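Local coordinates for protein cleavage stimulation factor 77 (Encephalitozoon cuniculi, PDB 2UY1) that probably acts in the 3'-end cleavage and polyadenylation of mRNA precursors and may bind mRNA, at residues T338-N341 against I342-G346; P351-T354 against L355-E358. All coordinates share one frame; numbering follows the deposited sequence.

Contact 1: T338-N341 against I342-G346; sequences TPYN and IFSSG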
ATOM      1  N   THR B 338      -2.040  30.404  -1.248  1.00 23.40           N
ATOM      2  CA  THR B 338      -1.045  30.377  -2.293  1.00 23.45           C
ATOM      3  C   THR B 338      -0.870  28.995  -2.881  1.00 23.10           C
ATOM      4  O   THR B 338      -0.894  28.911  -4.086  1.00 21.93           O
ATOM      5  CB  THR B 338       0.314  30.959  -1.796  1.00 24.63           C
ATOM      6  OG1 THR B 338       0.145  32.374  -1.616  1.00 26.05           O
ATOM      7  CG2 THR B 338       1.520  30.651  -2.811  1.00 21.97           C
ATOM      8  N   PRO B 339      -0.670  27.922  -2.026  1.00 22.21           N
ATOM      9  CA  PRO B 339      -0.628  26.549  -2.623  1.00 23.13           C
ATOM     10  C   PRO B 339      -1.892  26.168  -3.383  1.00 22.45           C
ATOM     11  O   PRO B 339      -1.792  25.481  -4.401  1.00 22.67           O
ATOM     12  CB  PRO B 339      -0.354  25.600  -1.438  1.00 20.87           C
ATOM     13  CG  PRO B 339      -0.505  26.395  -0.191  1.00 22.76           C
ATOM     14  CD  PRO B 339      -0.445  27.897  -0.566  1.00 22.51           C
ATOM     15  N   TYR B 340      -3.051  26.623  -2.914  1.00 23.90           N
ATOM     16  CA  TYR B 340      -4.295  26.350  -3.624  1.00 25.38           C
ATOM     17  C   TYR B 340      -4.205  26.896  -5.049  1.00 26.11           C
ATOM     18  O   TYR B 340      -4.606  26.248  -6.030  1.00 27.69           O
ATOM     19  CB  TYR B 340      -5.474  27.020  -2.911  1.00 25.33           C
ATOM     20  CG  TYR B 340      -6.788  26.759  -3.604  1.00 27.04           C
ATOM     21  CD1 TYR B 340      -7.607  25.728  -3.167  1.00 26.95           C
ATOM     22  CD2 TYR B 340      -7.219  27.532  -4.715  1.00 29.59           C
ATOM     23  CE1 TYR B 340      -8.798  25.478  -3.762  1.00 26.74           C
ATOM     24  CE2 TYR B 340      -8.454  27.255  -5.365  1.00 26.86           C
ATOM     25  CZ  TYR B 340      -9.244  26.228  -4.852  1.00 27.08           C
ATOM     26  OH  TYR B 340     -10.475  25.898  -5.402  1.00 25.51           O
ATOM     27  N   ASN B 341      -3.687  28.107  -5.154  1.00 26.10           N
ATOM     28  CA  ASN B 341      -3.547  28.774  -6.427  1.00 25.41           C
ATOM     29  C   ASN B 341      -2.489  28.159  -7.302  1.00 24.28           C
ATOM     30  O   ASN B 341      -2.715  28.033  -8.468  1.00 22.37           O
ATOM     31  CB  ASN B 341      -3.456  30.301  -6.257  1.00 27.02           C
ATOM     32  CG  ASN B 341      -4.760  30.862  -5.680  1.00 29.07           C
ATOM     33  OD1 ASN B 341      -5.477  31.578  -6.341  1.00 34.30           O
ATOM     34  ND2 ASN B 341      -5.105  30.452  -4.472  1.00 35.29           N
ATOM     35  N   ILE B 342      -1.385  27.697  -6.722  1.00 22.72           N
ATOM     36  CA  ILE B 342      -0.355  27.006  -7.523  1.00 23.11           C
ATOM     37  C   ILE B 342      -0.847  25.659  -8.054  1.00 23.00           C
ATOM     38  O   ILE B 342      -0.643  25.328  -9.226  1.00 24.28           O
ATOM     39  CB  ILE B 342       0.965  26.871  -6.709  1.00 21.22           C
ATOM     40  CG1 ILE B 342       1.435  28.250  -6.265  1.00 22.81           C
ATOM     41  CG2 ILE B 342       1.985  26.096  -7.481  1.00 26.09           C
ATOM     42  CD1 ILE B 342       2.624  28.291  -5.368  1.00 20.12           C
ATOM     43  N   PHE B 343      -1.527  24.886  -7.200  1.00 23.13           N
ATOM     44  CA  PHE B 343      -2.143  23.602  -7.627  1.00 21.67           C
ATOM     45  C   PHE B 343      -3.198  23.842  -8.730  1.00 21.81           C
ATOM     46  O   PHE B 343      -3.261  23.082  -9.699  1.00 21.14           O
ATOM     47  CB  PHE B 343      -2.871  22.943  -6.457  1.00 20.59           C
ATOM     48  CG  PHE B 343      -2.037  22.013  -5.594  1.00 18.53           C
ATOM     49  CD1 PHE B 343      -1.865  22.301  -4.256  1.00 16.45           C
ATOM     50  CD2 PHE B 343      -1.573  20.784  -6.078  1.00 16.71           C
ATOM     51  CE1 PHE B 343      -1.111  21.447  -3.438  1.00 14.37           C
ATOM     52  CE2 PHE B 343      -0.837  19.897  -5.244  1.00 12.69           C
ATOM     53  CZ  PHE B 343      -0.597  20.245  -3.919  1.00 17.38           C
ATOM     54  N   SER B 344      -4.031  24.872  -8.537  1.00 23.14           N
ATOM     55  CA  SER B 344      -5.103  25.268  -9.474  1.00 24.92           C
ATOM     56  C   SER B 344      -4.520  25.646 -10.845  1.00 25.47           C
ATOM     57  O   SER B 344      -4.944  25.074 -11.855  1.00 28.30           O
ATOM     58  CB  SER B 344      -5.928  26.434  -8.894  1.00 25.90           C
ATOM     59  OG  SER B 344      -6.667  26.060  -7.720  1.00 27.77           O
ATOM     60  N   SER B 345      -3.546  26.560 -10.881  1.00 25.52           N
ATOM     61  CA  SER B 345      -2.740  26.869 -12.116  1.00 24.99           C
ATOM     62  C   SER B 345      -2.210  25.667 -12.807  1.00 24.79           C
ATOM     63  O   SER B 345      -2.325  25.540 -14.017  1.00 24.70           O
ATOM     64  CB  SER B 345      -1.516  27.661 -11.756  1.00 24.65           C
ATOM     65  OG  SER B 345      -1.929  28.858 -11.192  1.00 26.65           O
ATOM     66  N   GLY B 346      -1.581  24.784 -12.041  1.00 25.16           N
ATOM     67  CA  GLY B 346      -1.029  23.584 -12.593  1.00 25.90           C
ATOM     68  C   GLY B 346      -2.043  22.678 -13.212  1.00 26.19           C
ATOM     69  O   GLY B 346      -1.733  22.005 -14.149  1.00 26.43           O
TER
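The hydroxyl of Ser344 overlaps the Tyr340 ring obliquely, its OG 3.2 Å from Tyr340 CE2. Both residues lie on helix 337-349 of the all-helical, TPR-like repeat array, one turn apart, and the evidence is that of i to i+4 α-helical bonding with serines doubling two of the links. Ser344 OG donates to Tyr340 O at 2.7 Å from 37° above the carbonyl plane, whereas Ser344 N reaches the same oxygen at 2.9 Å from the opposite face, so two bonds grip one acceptor. A chi1 of -66° turns OG back along the helix to make this possible. Ser345 repeats the pattern on Asn341 O, its N and OG again approaching from opposite faces, while the Asn341 amide nitrogen ND2 is bonded to Ala337 O. Elsewhere on the helix the Thr338 and Ile342 side chains lie side by side, Thr338 CG2 3.7 Å from Ile342 CD1, and both touch Glu329 of helix 319-333. Phe343 is buried, its ring meeting Phe360 and Phe363 of helix 354-367; its N donates to Pro339 O at 172°, nearly straight, and its CD1 lies 3.2 Å from that same oxygen.

Contact 2: P351-T354 against L355-E358; sequences PDST and LLKE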
ATOM      1  N   PRO B 351      -4.693  19.382 -17.465  1.00 29.73           N
ATOM      2  CA  PRO B 351      -6.091  19.158 -17.093  1.00 29.43           C
ATOM      3  C   PRO B 351      -6.379  17.677 -16.901  1.00 28.34           C
ATOM      4  O   PRO B 351      -7.364  17.339 -16.244  1.00 29.16           O
ATOM      5  CB  PRO B 351      -6.888  19.675 -18.309  1.00 29.12           C
ATOM      6  CG  PRO B 351      -5.949  19.817 -19.405  1.00 28.42           C
ATOM      7  CD  PRO B 351      -4.553  19.760 -18.889  1.00 30.24           C
ATOM      8  N   ASP B 352      -5.524  16.842 -17.505  1.00 27.67           N
ATOM      9  CA  ASP B 352      -5.579  15.390 -17.484  1.00 27.71           C
ATOM     10  C   ASP B 352      -4.531  14.752 -16.557  1.00 25.52           C
ATOM     11  O   ASP B 352      -4.225  13.593 -16.728  1.00 25.86           O
ATOM     12  CB  ASP B 352      -5.341  14.815 -18.905  1.00 28.60           C
ATOM     13  CG  ASP B 352      -6.457  15.185 -19.903  1.00 33.69           C
ATOM     14  OD1 ASP B 352      -7.657  15.221 -19.506  1.00 37.39           O
ATOM     15  OD2 ASP B 352      -6.128  15.439 -21.091  1.00 36.53           O
ATOM     16  N   SER B 353      -3.956  15.490 -15.614  1.00 24.15           N
ATOM     17  CA  SER B 353      -2.928  14.914 -14.740  1.00 21.83           C
ATOM     18  C   SER B 353      -3.589  14.326 -13.465  1.00 21.41           C
ATOM     19  O   SER B 353      -3.947  15.061 -12.590  1.00 20.82           O
ATOM     20  CB  SER B 353      -1.919  15.995 -14.309  1.00 22.87           C
ATOM     21  OG  SER B 353      -0.931  15.462 -13.398  1.00 19.23           O
ATOM     22  N   THR B 354      -3.706  13.016 -13.377  1.00 19.91           N
ATOM     23  CA  THR B 354      -4.275  12.355 -12.193  1.00 20.76           C
ATOM     24  C   THR B 354      -3.398  12.615 -10.919  1.00 20.37           C
ATOM     25  O   THR B 354      -3.895  12.859  -9.782  1.00 18.30           O
ATOM     26  CB  THR B 354      -4.401  10.887 -12.508  1.00 21.69           C
ATOM     27  OG1 THR B 354      -5.465  10.702 -13.470  1.00 24.29           O
ATOM     28  CG2 THR B 354      -4.603  10.020 -11.181  1.00 21.88           C
ATOM     29  N   LEU B 355      -2.091  12.608 -11.135  1.00 20.46           N
ATOM     30  CA  LEU B 355      -1.137  13.031 -10.104  1.00 21.11           C
ATOM     31  C   LEU B 355      -1.508  14.328  -9.464  1.00 20.72           C
ATOM     32  O   LEU B 355      -1.550  14.439  -8.262  1.00 23.04           O
ATOM     33  CB  LEU B 355       0.252  13.229 -10.712  1.00 21.75           C
ATOM     34  CG  LEU B 355       1.306  13.686  -9.697  1.00 24.03           C
ATOM     35  CD1 LEU B 355       1.533  12.602  -8.579  1.00 19.90           C
ATOM     36  CD2 LEU B 355       2.560  13.995 -10.497  1.00 26.97           C
ATOM     37  N   LEU B 356      -1.724  15.366 -10.255  1.00 22.16           N
ATOM     38  CA  LEU B 356      -1.991  16.680  -9.648  1.00 22.20           C
ATOM     39  C   LEU B 356      -3.380  16.668  -8.969  1.00 21.36           C
ATOM     40  O   LEU B 356      -3.605  17.352  -7.958  1.00 21.02           O
ATOM     41  CB  LEU B 356      -1.943  17.724 -10.789  1.00 22.72           C
ATOM     42  CG  LEU B 356      -1.634  19.216 -10.959  1.00 23.91           C
ATOM     43  CD1 LEU B 356      -0.470  19.785 -10.166  1.00 23.17           C
ATOM     44  CD2 LEU B 356      -1.274  19.355 -12.421  1.00 23.71           C
ATOM     45  N   LYS B 357      -4.344  15.998  -9.610  1.00 19.77           N
ATOM     46  CA  LYS B 357      -5.701  15.926  -9.082  1.00 19.65           C
ATOM     47  C   LYS B 357      -5.731  15.269  -7.684  1.00 19.24           C
ATOM     48  O   LYS B 357      -6.289  15.840  -6.708  1.00 20.23           O
ATOM     49  CB  LYS B 357      -6.619  15.207 -10.056  1.00 20.77           C
ATOM     50  CG  LYS B 357      -6.911  15.976 -11.349  1.00 19.82           C
ATOM     51  CD  LYS B 357      -7.843  15.145 -12.285  1.00 20.17           C
ATOM     52  CE  LYS B 357      -7.777  15.685 -13.763  1.00 20.64           C
ATOM     53  NZ  LYS B 357      -8.134  14.548 -14.728  1.00 24.94           N
ATOM     54  N   GLU B 358      -5.067  14.131  -7.569  1.00 16.40           N
ATOM     55  CA  GLU B 358      -4.955  13.393  -6.311  1.00 16.86           C
ATOM     56  C   GLU B 358      -4.122  14.081  -5.253  1.00 17.85           C
ATOM     57  O   GLU B 358      -4.518  14.103  -4.091  1.00 16.36           O
ATOM     58  CB  GLU B 358      -4.449  11.959  -6.546  1.00 16.62           C
ATOM     59  CG  GLU B 358      -4.284  11.100  -5.258  1.00 17.09           C
ATOM     60  CD  GLU B 358      -4.036   9.611  -5.534  1.00 15.45           C
ATOM     61  OE1 GLU B 358      -4.891   8.908  -6.149  1.00 15.04           O
ATOM     62  OE2 GLU B 358      -3.005   9.104  -5.048  1.00 14.79           O
TER
HETATM   63  O   HOH W   1      -7.219  12.341 -15.131  1.00 27.91           O
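Ser353 and Leu356 meet through an N-cap, the first of three hydrogen bonds that start helix 354-367. Ser353 OG accepts from Leu356 N at 3.2 Å with an N-H...O angle of 158°; its chi1 of 177° sets OG beside the carbonyl carbon, facing the first turn. Backbone bonds follow, Lys357 N to Ser353 O at 3.1 Å and Glu358 N to Thr354 O at 2.8 Å. Apolar contact is slighter: Leu356 CD2 lies 3.9 Å from Ser353 CB. The lysine chain adds packing of its own: extended beyond CG, Lys357 runs back past Ser353 O, its CG 3.3 Å from that oxygen, to bring CE within 3.0 Å of Pro351 O. Among polar side-chain links, a water is hydrogen-bonded to Thr354 OG1 at 2.9 Å; its approach to Lys357 NZ is too short to be trusted. Asp352 OD1 stays 4.8 Å from Lys357 NZ, too far for a salt bridge, and the ion pair of Lys357 NZ with Glu381 is long and weak. Glu358 OE1 is held by Thr383 OG1. Leu355 and Leu356 pack on Ile323 of helix 319-333, while Thr354 touches Thr383, Leu420 and Leu423 in loops.

Contacts 1 and 2 follow one another along the chain, the first within helix 337-349 and the second at the start of helix 354-367, with centres about 13 Å apart. They touch directly, Leu356 CD2 lying 3.2 Å from Gly346 O. Both are partly buried: Pro339 and Phe343 are interior in contact 1 and Leu356, Lys357 and Glu358 in contact 2, with Asn341 exposed in contact 1 and Pro351 and Asp352 in contact 2. Both also pack on helix 319-333. Their chemistry follows their place: within the helix, serine hydroxyls donate to carbonyls already bonded, whereas at the helix start a serine oxygen accepts from a backbone N-H. Charged side chains belong to contact 2 alone.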